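Local coordinates for nucleotidyl transferase (Methanothermobacter thermautotrophicus, PDB 6PLJ), which probably transfers nucleotidyl groups as a member of the MobA-like NTP transferase family, perhaps in pseudomurein cell-wall synthesis, at residues A[145-150]-A[205-210]; A[182-187]-A[197-202]; A[213-218]-A[230-235]; A[218-221]-A[225-228]. One frame throughout, in Å; residues are numbered along the deposited sequence.

Contact 1. Residues A[145-150]-A[205-210]; sequences AEHADG and RLYGVE
Tyr207, on strand 205-210, lays its ring against the imidazole of His147 at the end of helix 138-147, and the two form an offset stack with centroids 4.3 Å apart and planes inclined by 16°. The offset puts one corner of the phenol, and not its middle, over the imidazole: Tyr207 CE2 sits above the centre of the His147 ring and comes within 3.5 Å of His147 CE1. Tyr207 already points toward the helix from its strand position; CG anti to the backbone N (chi1 -171°) sets the ring beside the carbonyl carbon, against the imidazole. Trp163 also meets this ring edge to face. A serine at this place would remove the phenol and is likely to leave the His147 imidazole without its stacking partner, freer to turn. The pairing belongs to an alpha/beta sandwich, in which helix 138-147 packs on the mixed sheet and runs on through 148-150 to strand 152-157, the parallel neighbour of strand 205-210. Two residues on, Val209 points to the helix again. Its branched side chain suits a buried strand position: Val209 CG2 reaches to 3.9 Å from His147 CD2, and the Val209 side chain also packs on Arg143 and Ile144.

Contact 2. Residues A[182-187]-A[197-202]; sequences RDYLPL and WMMLED
Tyr184 reaches from helix 178-184 toward helix 192-201, and three side chains of segment 197-202 surround its ring in different ways. Met199 takes one face. Its CG stands almost squarely above the ring centre, 3.7 Å from the centroid of Tyr184 and 9° off the normal, a CH-pi contact. Beyond CG the Met199 chain is extended, which carries it back along the tyrosine toward its root, with SD more distant above the same face in a Met-aromatic contact. Its methyl group then ends beside the stem of the ring, CE lying 3.7 Å from Tyr184 CB. An unbranched, flexible methionine can follow a flat ring in this way, and both residues also touch Val204.

Met198 approaches the ring at its edge, near the ring plane. In one of its two conformers the chain is bent at chi3, and Met198 CE comes to 3.9 Å from Tyr184 CE1. The same methyl meets Leu187 CD1 at 3.8 Å, the two side chains crossing at about a right angle; a type I turn from Tyr184 to Leu187 brings this leucine round.

Asp202 faces the tyrosine from the opposite direction, its carboxylate turned 35° from the ring plane. Asp202 OD2 receives the Tyr184 OH over 2.6 Å through its anti lone pair, the one away from the other oxygen. So short a bond from a phenol to an exposed carboxylate probably reflects a negatively charged acceptor, and it ties the hydroxyl end of an otherwise apolar contact to segment 197-202.

Contact 3. Residues A[213-218]-A[230-235]; sequences RPIELV and RDHFLR. With EDO (1,2-ethanediol), chain E.
The 3-10 segment 214-217 lies beside helix 223-236, and the backbones come closest at Ile215 and His232, whose CA atoms are 7.7 Å apart. Ile215 covers one face of the imidazole: its CG2 stands 3.7 Å from the centroid of the His232 ring and only 9° off the normal, a CH-pi contact. The beta branch serves it well, because CG1 is at the same time 4.0 Å from His232 CB. In His232, CG is anti to the backbone N (chi1 163°), which swings the ring out from the helix to the isoleucine. At the ring's edge stands Arg213, its NH2 4.1 Å from His232 CE1, with guanidinium and imidazole planes nearly perpendicular at 88°. An alanine in place of His232 would lack the ring and would probably leave Ile215 CG2 without the flat surface it packs on. On the same helix, Asp231 OD2 accepts two hydrogen bonds from an ethanediol, probably from the crystallisation liquor: from O1 at 2.7 Å and from O2 at 2.8 Å. Glu216, buried in the fold, bonds to Ser137, Thr140 and the backbone N of Ser212, which would help hold the 3-10 segment in place. Here the final helix of the alpha/beta fold packs against the 3-10 turn in the connection from strand 205-210.

Contact 4. Residues A[218-221]-A[225-228]; sequences VNIN and DYLR
Asn221 offers its backbone N-H to Asp225 across the short connection that leads into helix 223-236, the last helix of this alpha/beta fold. The bond from Asn221 N to Asp225 OD2 is 3.0 Å long and moderately bent, 149° at the hydrogen, and it meets the oxygen on its anti side. Asp225 has CG anti to its own carbonyl carbon (chi1 -63°), which turns the carboxylate back over the chain ahead of the helix. There OD2 also accepts from His222 N, so two backbone N-H groups share one oxygen. An acid suits this first turn, since the helix's amino end would probably stabilise its negative charge. Ile220 and Tyr226 lie side by side, pointing the same way, with Ile220 CG2 4.0 Å from Tyr226 CB. Further out, Ile220 CD1 borders the edge of the tyrosine ring, whose hydroxyl is bonded to Pro56 O. Val218 spreads its two methyls between different partners: CG1 rests 3.8 Å from Asp225 CB, while CG2 faces Arg228. That arginine is extended from CG to NE, which carries the guanidinium out to the valine, face on. Val218 CG2 sits above one face of the group, displaced toward the rim, 3.5 Å from Arg228 NH1.

Overall arrangement
Contacts 3 and 4 are neighbours, with centres 9 Å apart: they share Val218, use successive turns of helix 223-236, and meet where Ile215 CD1 lies 3.6 Å from Arg228 CG. Contact 2 lies within the chain span that contact 1 closes. These two also touch, Leu206 CB being 3.7 Å from Leu200 CD2. Strand 205-210 then leads to the loop of contact 3, whose centre is 23 Å from that of contact 1. Contacts 2 and 3 sit on opposite sides of the chain's centre, about 30 Å between centres. In contact 4 the Asn219 side chain is about 4 Å from a bound ethanediol, probably from the crystallisation liquor; the sodium ion is more distant, about 11 Å from the Tyr226 side chain.

Contact 1. Residues A[145-150]-A[205-210]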
loop_
_atom_site.group_PDB
_atom_site.type_symbol
_atom_site.label_atom_id
_atom_site.label_comp_id
_atom_site.label_asym_id
_atom_site.label_seq_id
_atom_site.Cartn_x
_atom_site.Cartn_y
_atom_site.Cartn_z
ATOM N N ALA A 145 6.995 8.614 -5.235
ATOM C CA ALA A 145 8.257 7.951 -5.567
ATOM C C ALA A 145 9.361 8.960 -5.873
ATOM O O ALA A 145 10.523 8.764 -5.462
ATOM C CB ALA A 145 8.056 6.981 -6.727
ATOM N N GLU A 146 8.992 10.041 -6.557
ATOM C CA GLU A 146 9.950 11.077 -6.979
ATOM C C GLU A 146 10.585 11.852 -5.830
ATOM O O GLU A 146 11.696 12.361 -5.980
ATOM C CB GLU A 146 9.268 12.083 -7.909
ATOM C CG GLU A 146 8.963 11.562 -9.304
ATOM C CD GLU A 146 8.034 12.491 -10.077
ATOM O OE1 GLU A 146 7.438 13.407 -9.463
ATOM O OE2 GLU A 146 7.901 12.308 -11.304
ATOM N N HIS A 147 9.874 11.962 -4.705
ATOM C CA HIS A 147 10.343 12.711 -3.537
ATOM C C HIS A 147 11.181 11.896 -2.554
ATOM O O HIS A 147 11.732 12.453 -1.601
ATOM C CB HIS A 147 9.161 13.337 -2.787
ATOM C CG HIS A 147 8.698 14.634 -3.366
ATOM N ND1 HIS A 147 9.329 15.832 -3.098
ATOM C CD2 HIS A 147 7.666 14.926 -4.192
ATOM C CE1 HIS A 147 8.702 16.806 -3.735
ATOM N NE2 HIS A 147 7.692 16.284 -4.405
ATOM N N ALA A 148 11.265 10.583 -2.757
ATOM C CA ALA A 148 12.059 9.724 -1.899
ATOM C C ALA A 148 13.514 9.795 -2.361
ATOM O O ALA A 148 13.785 10.025 -3.532
ATOM C CB ALA A 148 11.556 8.295 -1.984
ATOM N N ASP A 149 14.428 9.614 -1.424
ATOM C CA ASP A 149 15.839 9.365 -1.748
ATOM C C ASP A 149 16.441 8.525 -0.633
ATOM O O ASP A 149 15.701 8.031 0.213
ATOM C CB ASP A 149 16.596 10.675 -2.049
ATOM C CG ASP A 149 16.789 11.574 -0.838
ATOM O OD1 ASP A 149 16.680 11.140 0.326
ATOM O OD2 ASP A 149 17.091 12.760 -1.069
ATOM N N GLY A 150 17.761 8.337 -0.621
ATOM C CA GLY A 150 18.400 7.493 0.393
ATOM C C GLY A 150 18.015 7.796 1.830
ATOM O O GLY A 150 17.774 6.878 2.616
ATOM N N ARG A 205 13.967 12.569 7.674
ATOM C CA ARG A 205 13.196 13.592 6.978
ATOM C C ARG A 205 11.989 12.878 6.357
ATOM O O ARG A 205 12.162 11.887 5.660
ATOM C CB ARG A 205 13.998 14.314 5.880
ATOM C CG ARG A 205 15.488 14.592 6.120
ATOM C CD ARG A 205 15.875 14.996 7.532
ATOM N NE ARG A 205 15.285 16.252 7.980
ATOM C CZ ARG A 205 15.518 16.785 9.177
ATOM N NH1 ARG A 205 16.318 16.163 10.034
ATOM N NH2 ARG A 205 14.948 17.931 9.523
ATOM N N LEU A 206 10.790 13.359 6.662
ATOM C CA LEU A 206 9.544 12.785 6.144
ATOM C C LEU A 206 8.844 13.857 5.324
ATOM O O LEU A 206 8.457 14.890 5.883
ATOM C CB LEU A 206 8.669 12.314 7.297
ATOM C CG LEU A 206 7.335 11.651 6.945
ATOM C CD1 LEU A 206 7.574 10.379 6.132
ATOM C CD2 LEU A 206 6.544 11.352 8.211
ATOM N N TYR A 207 8.714 13.646 4.012
ATOM C CA TYR A 207 8.053 14.617 3.123
ATOM C C TYR A 207 6.642 14.170 2.761
ATOM O O TYR A 207 6.455 13.116 2.144
ATOM C CB TYR A 207 8.850 14.868 1.846
ATOM C CG TYR A 207 8.292 16.009 1.034
ATOM C CD1 TYR A 207 8.580 17.330 1.377
ATOM C CD2 TYR A 207 7.437 15.783 -0.038
ATOM C CE1 TYR A 207 8.054 18.382 0.655
ATOM C CE2 TYR A 207 6.897 16.832 -0.760
ATOM C CZ TYR A 207 7.220 18.135 -0.405
ATOM O OH TYR A 207 6.706 19.190 -1.114
ATOM N N GLY A 208 5.654 14.986 3.133
ATOM C CA GLY A 208 4.268 14.713 2.804
ATOM C C GLY A 208 3.883 15.230 1.434
ATOM O O GLY A 208 4.167 16.384 1.082
ATOM N N VAL A 209 3.240 14.373 0.650
ATOM C CA VAL A 209 2.748 14.702 -0.667
ATOM C C VAL A 209 1.221 14.774 -0.618
ATOM O O VAL A 209 0.550 13.791 -0.286
ATOM C CB VAL A 209 3.220 13.653 -1.685
ATOM C CG1 VAL A 209 2.488 13.816 -3.007
ATOM C CG2 VAL A 209 4.734 13.763 -1.851
ATOM N N GLU A 210 0.666 15.935 -0.950
ATOM C CA GLU A 210 -0.782 16.100 -0.904
ATOM C C GLU A 210 -1.474 15.143 -1.880
ATOM O O GLU A 210 -1.069 15.016 -3.027
ATOM C CB GLU A 210 -1.190 17.552 -1.232
ATOM C CG GLU A 210 -2.703 17.735 -1.184
ATOM C CD GLU A 210 -3.190 19.167 -1.312
ATOM O OE1 GLU A 210 -2.368 20.087 -1.428
ATOM O OE2 GLU A 210 -4.422 19.349 -1.320
#

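Contact 2. Residues A[182-187]-A[197-202]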
loop_
_atom_site.group_PDB
_atom_site.type_symbol
_atom_site.label_atom_id
_atom_site.label_comp_id
_atom_site.label_asym_id
_atom_site.label_seq_id
_atom_site.Cartn_x
_atom_site.Cartn_y
_atom_site.Cartn_z
ATOM N N ARG A 182 15.216 -1.354 5.091
ATOM C CA ARG A 182 15.783 -2.562 5.674
ATOM C C ARG A 182 16.224 -2.336 7.118
ATOM O O ARG A 182 16.214 -3.270 7.903
ATOM C CB ARG A 182 16.950 -3.092 4.830
ATOM C CG ARG A 182 16.556 -3.681 3.486
ATOM C CD ARG A 182 15.626 -4.878 3.589
ATOM N NE ARG A 182 16.203 -6.054 4.242
ATOM C CZ ARG A 182 16.759 -7.101 3.623
ATOM N NH1 ARG A 182 17.220 -8.111 4.341
ATOM N NH2 ARG A 182 16.858 -7.159 2.300
ATOM N N ASP A 183 16.592 -1.110 7.474
ATOM C CA ASP A 183 16.931 -0.787 8.876
ATOM C C ASP A 183 15.703 -0.553 9.764
ATOM O O ASP A 183 15.722 -0.927 10.936
ATOM C CB ASP A 183 17.874 0.415 8.937
ATOM C CG ASP A 183 19.274 0.092 8.406
ATOM O OD1 ASP A 183 19.650 -1.099 8.359
ATOM O OD2 ASP A 183 19.996 1.044 8.063
ATOM N N TYR A 184 14.644 0.048 9.223
ATOM C CA TYR A 184 13.439 0.357 10.028
ATOM C C TYR A 184 12.379 -0.734 10.049
ATOM O O TYR A 184 11.814 -0.996 11.101
ATOM C CB TYR A 184 12.809 1.686 9.592
ATOM C CG TYR A 184 13.464 2.861 10.243
ATOM C CD1 TYR A 184 13.122 3.231 11.546
ATOM C CD2 TYR A 184 14.439 3.597 9.581
ATOM C CE1 TYR A 184 13.730 4.314 12.168
ATOM C CE2 TYR A 184 15.050 4.688 10.193
ATOM C CZ TYR A 184 14.697 5.032 11.483
ATOM O OH TYR A 184 15.312 6.105 12.083
ATOM N N LEU A 185 12.088 -1.370 8.912
ATOM C CA LEU A 185 10.994 -2.353 8.879
ATOM C C LEU A 185 11.111 -3.505 9.888
ATOM O O LEU A 185 10.077 -3.957 10.391
ATOM C CB LEU A 185 10.771 -2.920 7.466
ATOM C CG LEU A 185 10.167 -1.940 6.463
ATOM C CD1 LEU A 185 10.208 -2.527 5.063
ATOM C CD2 LEU A 185 8.730 -1.546 6.826
ATOM N N PRO A 186 12.337 -3.965 10.212
ATOM C CA PRO A 186 12.440 -5.005 11.261
ATOM C C PRO A 186 12.033 -4.558 12.666
ATOM O O PRO A 186 11.815 -5.419 13.537
ATOM C CB PRO A 186 13.923 -5.363 11.259
ATOM C CG PRO A 186 14.419 -4.971 9.919
ATOM C CD PRO A 186 13.650 -3.721 9.592
ATOM N N LEU A 187 11.926 -3.250 12.886
ATOM C CA LEU A 187 11.604 -2.682 14.201
ATOM C C LEU A 187 10.104 -2.492 14.389
ATOM O O LEU A 187 9.321 -2.642 13.453
ATOM C CB LEU A 187 12.314 -1.337 14.375
ATOM C CG LEU A 187 13.824 -1.333 14.109
ATOM C CD1 LEU A 187 14.409 0.060 14.233
ATOM C CD2 LEU A 187 14.553 -2.301 15.021
ATOM N N TRP A 197 6.448 7.507 13.206
ATOM C CA TRP A 197 6.725 8.290 14.418
ATOM C C TRP A 197 8.144 8.031 14.939
ATOM O O TRP A 197 8.819 8.961 15.360
ATOM C CB TRP A 197 5.710 7.971 15.511
ATOM C CG TRP A 197 4.352 8.558 15.295
ATOM C CD1 TRP A 197 3.212 7.888 14.965
ATOM C CD2 TRP A 197 3.979 9.934 15.450
ATOM N NE1 TRP A 197 2.155 8.757 14.887
ATOM C CE2 TRP A 197 2.594 10.019 15.186
ATOM C CE3 TRP A 197 4.678 11.100 15.784
ATOM C CZ2 TRP A 197 1.886 11.226 15.256
ATOM C CZ3 TRP A 197 3.976 12.310 15.841
ATOM C CH2 TRP A 197 2.596 12.356 15.573
ATOM N N MET A 198 8.574 6.770 14.901
ATOM C CA MET A 198 9.958 6.394 15.232
ATOM C C MET A 198 10.965 7.118 14.349
ATOM O O MET A 198 11.926 7.704 14.845
ATOM C CB MET A 198 10.158 4.891 15.060
ATOM C CG MET A 198 9.828 4.046 16.272
ATOM S SD MET A 198 10.609 2.431 16.107
ATOM C CE MET A 198 12.213 2.921 15.475
ATOM N N MET A 199 10.735 7.070 13.036
ATOM C CA MET A 199 11.565 7.779 12.068
ATOM C C MET A 199 11.681 9.278 12.350
ATOM O O MET A 199 12.778 9.840 12.318
ATOM C CB MET A 199 11.020 7.595 10.642
ATOM C CG MET A 199 11.237 6.216 10.066
ATOM S SD MET A 199 10.395 6.063 8.467
ATOM C CE MET A 199 10.600 4.300 8.239
ATOM N N LEU A 200 10.546 9.922 12.617
ATOM C CA LEU A 200 10.552 11.345 12.953
ATOM C C LEU A 200 11.363 11.633 14.227
ATOM O O LEU A 200 12.145 12.588 14.246
ATOM C CB LEU A 200 9.120 11.865 13.102
ATOM C CG LEU A 200 8.343 11.974 11.783
ATOM C CD1 LEU A 200 6.859 12.164 12.081
ATOM C CD2 LEU A 200 8.859 13.103 10.911
ATOM N N GLU A 201 11.194 10.800 15.251
ATOM C CA GLU A 201 11.970 10.910 16.508
ATOM C C GLU A 201 13.471 10.787 16.245
ATOM O O GLU A 201 14.278 11.511 16.841
ATOM C CB GLU A 201 11.546 9.837 17.509
ATOM C CG GLU A 201 10.165 10.050 18.117
ATOM C CD GLU A 201 9.546 8.783 18.698
ATOM O OE1 GLU A 201 10.212 7.722 18.741
ATOM O OE2 GLU A 201 8.373 8.848 19.121
ATOM N N ASP A 202 13.835 9.881 15.332
ATOM C CA ASP A 202 15.225 9.689 14.928
ATOM C C ASP A 202 15.768 10.789 14.014
ATOM O O ASP A 202 16.950 10.773 13.679
ATOM C CB ASP A 202 15.401 8.317 14.244
ATOM C CG ASP A 202 15.148 7.143 15.183
ATOM O OD1 ASP A 202 15.164 7.319 16.421
ATOM O OD2 ASP A 202 14.934 6.017 14.687
#

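Contact 3. Residues A[213-218]-A[230-235]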
loop_
_atom_site.group_PDB
_atom_site.type_symbol
_atom_site.label_atom_id
_atom_site.label_comp_id
_atom_site.label_asym_id
_atom_site.label_seq_id
_atom_site.Cartn_x
_atom_site.Cartn_y
_atom_site.Cartn_z
ATOM N N ARG A 213 -7.002 13.673 -4.429
ATOM C CA ARG A 213 -8.379 13.640 -3.949
ATOM C C ARG A 213 -8.285 12.916 -2.593
ATOM O O ARG A 213 -7.490 11.977 -2.483
ATOM C CB ARG A 213 -9.273 12.801 -4.894
ATOM C CG ARG A 213 -9.168 13.012 -6.410
ATOM C CD ARG A 213 -10.164 14.018 -6.945
ATOM N NE ARG A 213 -9.831 14.460 -8.293
ATOM C CZ ARG A 213 -10.418 14.014 -9.397
ATOM N NH1 ARG A 213 -10.046 14.477 -10.577
ATOM N NH2 ARG A 213 -11.375 13.107 -9.317
ATOM N N PRO A 214 -9.066 13.319 -1.568
ATOM C CA PRO A 214 -8.996 12.585 -0.287
ATOM C C PRO A 214 -9.339 11.098 -0.347
ATOM O O PRO A 214 -8.913 10.343 0.524
ATOM C CB PRO A 214 -10.007 13.325 0.588
ATOM C CG PRO A 214 -9.919 14.717 0.076
ATOM C CD PRO A 214 -9.821 14.578 -1.413
ATOM N N ILE A 215 -10.085 10.679 -1.359
ATOM C CA ILE A 215 -10.388 9.263 -1.559
ATOM C C ILE A 215 -9.092 8.429 -1.629
ATOM O O ILE A 215 -9.084 7.252 -1.271
ATOM C CB ILE A 215 -11.248 9.059 -2.825
ATOM C CG1 ILE A 215 -11.882 7.654 -2.834
ATOM C CG2 ILE A 215 -10.454 9.338 -4.092
ATOM C CD1 ILE A 215 -12.906 7.453 -1.754
ATOM N N GLU A 216 -8.004 9.040 -2.075
ATOM C CA GLU A 216 -6.720 8.327 -2.172
ATOM C C GLU A 216 -6.215 7.806 -0.826
ATOM O O GLU A 216 -5.498 6.800 -0.786
ATOM C CB GLU A 216 -5.658 9.222 -2.819
ATOM C CG GLU A 216 -5.992 9.608 -4.252
ATOM C CD GLU A 216 -4.852 10.315 -4.959
ATOM O OE1 GLU A 216 -4.132 11.090 -4.312
ATOM O OE2 GLU A 216 -4.695 10.084 -6.178
ATOM N N LEU A 217 -6.624 8.450 0.263
ATOM C CA LEU A 217 -6.223 8.048 1.612
ATOM C C LEU A 217 -7.030 6.882 2.173
ATOM O O LEU A 217 -6.698 6.376 3.242
ATOM C CB LEU A 217 -6.356 9.242 2.562
ATOM C CG LEU A 217 -5.298 10.320 2.376
ATOM C CD1 LEU A 217 -5.829 11.706 2.727
ATOM C CD2 LEU A 217 -4.069 9.980 3.204
ATOM N N VAL A 218 -8.090 6.472 1.487
ATOM C CA VAL A 218 -9.002 5.482 2.039
ATOM C C VAL A 218 -8.488 4.070 1.842
ATOM O O VAL A 218 -8.407 3.579 0.717
ATOM C CB VAL A 218 -10.412 5.611 1.422
ATOM C CG1 VAL A 218 -11.353 4.532 1.970
ATOM C CG2 VAL A 218 -10.987 7.000 1.696
ATOM N N ARG A 230 -15.861 2.598 -4.345
ATOM C CA ARG A 230 -16.624 2.146 -5.526
ATOM C C ARG A 230 -17.412 3.327 -6.107
ATOM O O ARG A 230 -17.457 3.456 -7.281
ATOM C CB ARG A 230 -17.531 0.964 -5.162
ATOM C CG ARG A 230 -18.403 0.459 -6.301
ATOM C CD ARG A 230 -19.315 -0.685 -5.851
ATOM N NE ARG A 230 -20.531 -0.175 -5.247
ATOM C CZ ARG A 230 -21.474 -0.907 -4.665
ATOM N NH1 ARG A 230 -22.533 -0.308 -4.148
ATOM N NH2 ARG A 230 -21.354 -2.220 -4.573
ATOM N N ASP A 231 -18.026 4.127 -5.249
ATOM C CA ASP A 231 -18.789 5.291 -5.723
ATOM C C ASP A 231 -17.908 6.277 -6.489
ATOM O O ASP A 231 -18.337 6.850 -7.505
ATOM C CB ASP A 231 -19.489 6.002 -4.564
ATOM C CG ASP A 231 -20.671 5.210 -4.006
ATOM O OD1 ASP A 231 -21.128 4.231 -4.637
ATOM O OD2 ASP A 231 -21.122 5.575 -2.908
ATOM N N HIS A 232 -16.684 6.475 -6.014
ATOM C CA HIS A 232 -15.719 7.324 -6.719
ATOM C C HIS A 232 -15.370 6.770 -8.101
ATOM O O HIS A 232 -15.342 7.517 -9.080
ATOM C CB HIS A 232 -14.461 7.467 -5.870
ATOM C CG HIS A 232 -13.265 7.963 -6.609
ATOM N ND1 HIS A 232 -13.166 9.244 -7.091
ATOM C CD2 HIS A 232 -12.090 7.360 -6.893
ATOM C CE1 HIS A 232 -11.982 9.409 -7.659
ATOM N NE2 HIS A 232 -11.312 8.274 -7.555
ATOM N N PHE A 233 -15.091 5.466 -8.148
ATOM C CA PHE A 233 -14.772 4.764 -9.395
ATOM C C PHE A 233 -15.938 4.853 -10.394
ATOM O O PHE A 233 -15.721 5.167 -11.570
ATOM C CB PHE A 233 -14.378 3.303 -9.111
ATOM C CG PHE A 233 -12.902 3.106 -8.839
ATOM C CD1 PHE A 233 -12.305 3.644 -7.714
ATOM C CD2 PHE A 233 -12.117 2.371 -9.714
ATOM C CE1 PHE A 233 -10.955 3.474 -7.475
ATOM C CE2 PHE A 233 -10.768 2.188 -9.475
ATOM C CZ PHE A 233 -10.186 2.735 -8.352
ATOM N N LEU A 234 -17.165 4.631 -9.921
ATOM C CA LEU A 234 -18.372 4.752 -10.776
ATOM C C LEU A 234 -18.520 6.169 -11.352
ATOM O O LEU A 234 -18.955 6.332 -12.497
ATOM C CB LEU A 234 -19.642 4.349 -10.019
ATOM C CG LEU A 234 -19.796 2.853 -9.741
ATOM C CD1 LEU A 234 -20.868 2.597 -8.697
ATOM C CD2 LEU A 234 -20.104 2.079 -11.018
ATOM N N ARG A 235 -18.146 7.192 -10.581
ATOM C CA ARG A 235 -18.217 8.581 -11.067
ATOM C C ARG A 235 -17.188 8.895 -12.128
ATOM O O ARG A 235 -17.510 9.563 -13.109
ATOM C CB ARG A 235 -18.009 9.601 -9.955
ATOM C CG ARG A 235 -19.221 9.871 -9.111
ATOM C CD ARG A 235 -18.985 11.131 -8.290
ATOM N NE ARG A 235 -17.881 10.965 -7.342
ATOM C CZ ARG A 235 -17.979 10.409 -6.128
ATOM N NH1 ARG A 235 -16.899 10.322 -5.368
ATOM N NH2 ARG A 235 -19.131 9.939 -5.668
HETATM C C1 EDO E . -23.219 3.507 -0.465
HETATM O O1 EDO E . -22.843 3.828 -1.806
HETATM C C2 EDO E . -22.445 4.405 0.486
HETATM O O2 EDO E . -21.283 4.909 -0.188
#

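Contact 4. Residues A[218-221]-A[225-228]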
loop_
_atom_site.group_PDB
_atom_site.type_symbol
_atom_site.label_atom_id
_atom_site.label_comp_id
_atom_site.label_asym_id
_atom_site.label_seq_id
_atom_site.Cartn_x
_atom_site.Cartn_y
_atom_site.Cartn_z
ATOM N N VAL A 218 -8.090 6.472 1.487
ATOM C CA VAL A 218 -9.002 5.482 2.039
ATOM C C VAL A 218 -8.488 4.070 1.842
ATOM O O VAL A 218 -8.407 3.579 0.717
ATOM C CB VAL A 218 -10.412 5.611 1.422
ATOM C CG1 VAL A 218 -11.353 4.532 1.970
ATOM C CG2 VAL A 218 -10.987 7.000 1.696
ATOM N N ASN A 219 -8.128 3.422 2.942
ATOM C CA ASN A 219 -7.884 1.981 2.940
ATOM C C ASN A 219 -9.182 1.297 3.346
ATOM O O ASN A 219 -9.934 1.819 4.180
ATOM C CB ASN A 219 -6.758 1.597 3.903
ATOM C CG ASN A 219 -7.000 2.114 5.315
ATOM O OD1 ASN A 219 -7.114 3.312 5.512
ATOM N ND2 ASN A 219 -7.127 1.225 6.278
ATOM N N ILE A 220 -9.434 0.129 2.770
ATOM C CA ILE A 220 -10.662 -0.622 3.022
ATOM C C ILE A 220 -10.530 -1.343 4.353
ATOM O O ILE A 220 -9.932 -2.422 4.432
ATOM C CB ILE A 220 -10.998 -1.583 1.886
ATOM C CG1 ILE A 220 -11.201 -0.786 0.601
ATOM C CG2 ILE A 220 -12.263 -2.382 2.234
ATOM C CD1 ILE A 220 -11.246 -1.637 -0.649
ATOM N N ASN A 221 -11.038 -0.709 5.397
ATOM C CA ASN A 221 -11.074 -1.303 6.717
ATOM C C ASN A 221 -12.490 -1.773 6.992
ATOM O O ASN A 221 -12.713 -2.902 7.439
ATOM C CB ASN A 221 -10.626 -0.296 7.763
ATOM C CG ASN A 221 -10.670 -0.863 9.160
ATOM O OD1 ASN A 221 -10.226 -1.990 9.395
ATOM N ND2 ASN A 221 -11.221 -0.098 10.098
ATOM N N ASP A 225 -15.976 1.767 3.570
ATOM C CA ASP A 225 -14.808 2.313 2.860
ATOM C C ASP A 225 -14.771 1.823 1.427
ATOM O O ASP A 225 -14.469 2.574 0.504
ATOM C CB ASP A 225 -13.506 1.891 3.545
ATOM C CG ASP A 225 -13.373 2.418 4.964
ATOM O OD1 ASP A 225 -13.757 3.585 5.219
ATOM O OD2 ASP A 225 -12.818 1.686 5.820
ATOM N N TYR A 226 -15.065 0.538 1.233
ATOM C CA TYR A 226 -15.146 -0.001 -0.113
ATOM C C TYR A 226 -16.260 0.688 -0.919
ATOM O O TYR A 226 -16.065 1.075 -2.063
ATOM C CB TYR A 226 -15.374 -1.504 -0.086
ATOM C CG TYR A 226 -15.888 -2.076 -1.364
ATOM C CD1 TYR A 226 -15.041 -2.265 -2.460
ATOM C CD2 TYR A 226 -17.229 -2.443 -1.497
ATOM C CE1 TYR A 226 -15.502 -2.797 -3.641
ATOM C CE2 TYR A 226 -17.698 -2.980 -2.679
ATOM C CZ TYR A 226 -16.834 -3.165 -3.744
ATOM O OH TYR A 226 -17.285 -3.727 -4.921
ATOM N N LEU A 227 -17.414 0.881 -0.292
ATOM C CA LEU A 227 -18.528 1.487 -1.013
ATOM C C LEU A 227 -18.194 2.912 -1.418
ATOM O O LEU A 227 -18.548 3.341 -2.510
ATOM C CB LEU A 227 -19.809 1.452 -0.193
ATOM C CG LEU A 227 -20.324 0.043 0.134
ATOM C CD1 LEU A 227 -21.524 0.154 1.054
ATOM C CD2 LEU A 227 -20.665 -0.721 -1.122
ATOM N N ARG A 228 -17.498 3.618 -0.539
ATOM C CA ARG A 228 -17.024 4.974 -0.828
ATOM C C ARG A 228 -16.079 4.995 -2.038
ATOM O O ARG A 228 -16.201 5.821 -2.928
ATOM C CB ARG A 228 -16.356 5.553 0.403
ATOM C CG ARG A 228 -15.843 6.963 0.228
ATOM C CD ARG A 228 -15.124 7.452 1.459
ATOM N NE ARG A 228 -14.527 8.752 1.188
ATOM C CZ ARG A 228 -13.752 9.432 2.016
ATOM N NH1 ARG A 228 -13.427 8.944 3.212
ATOM N NH2 ARG A 228 -13.271 10.616 1.632
#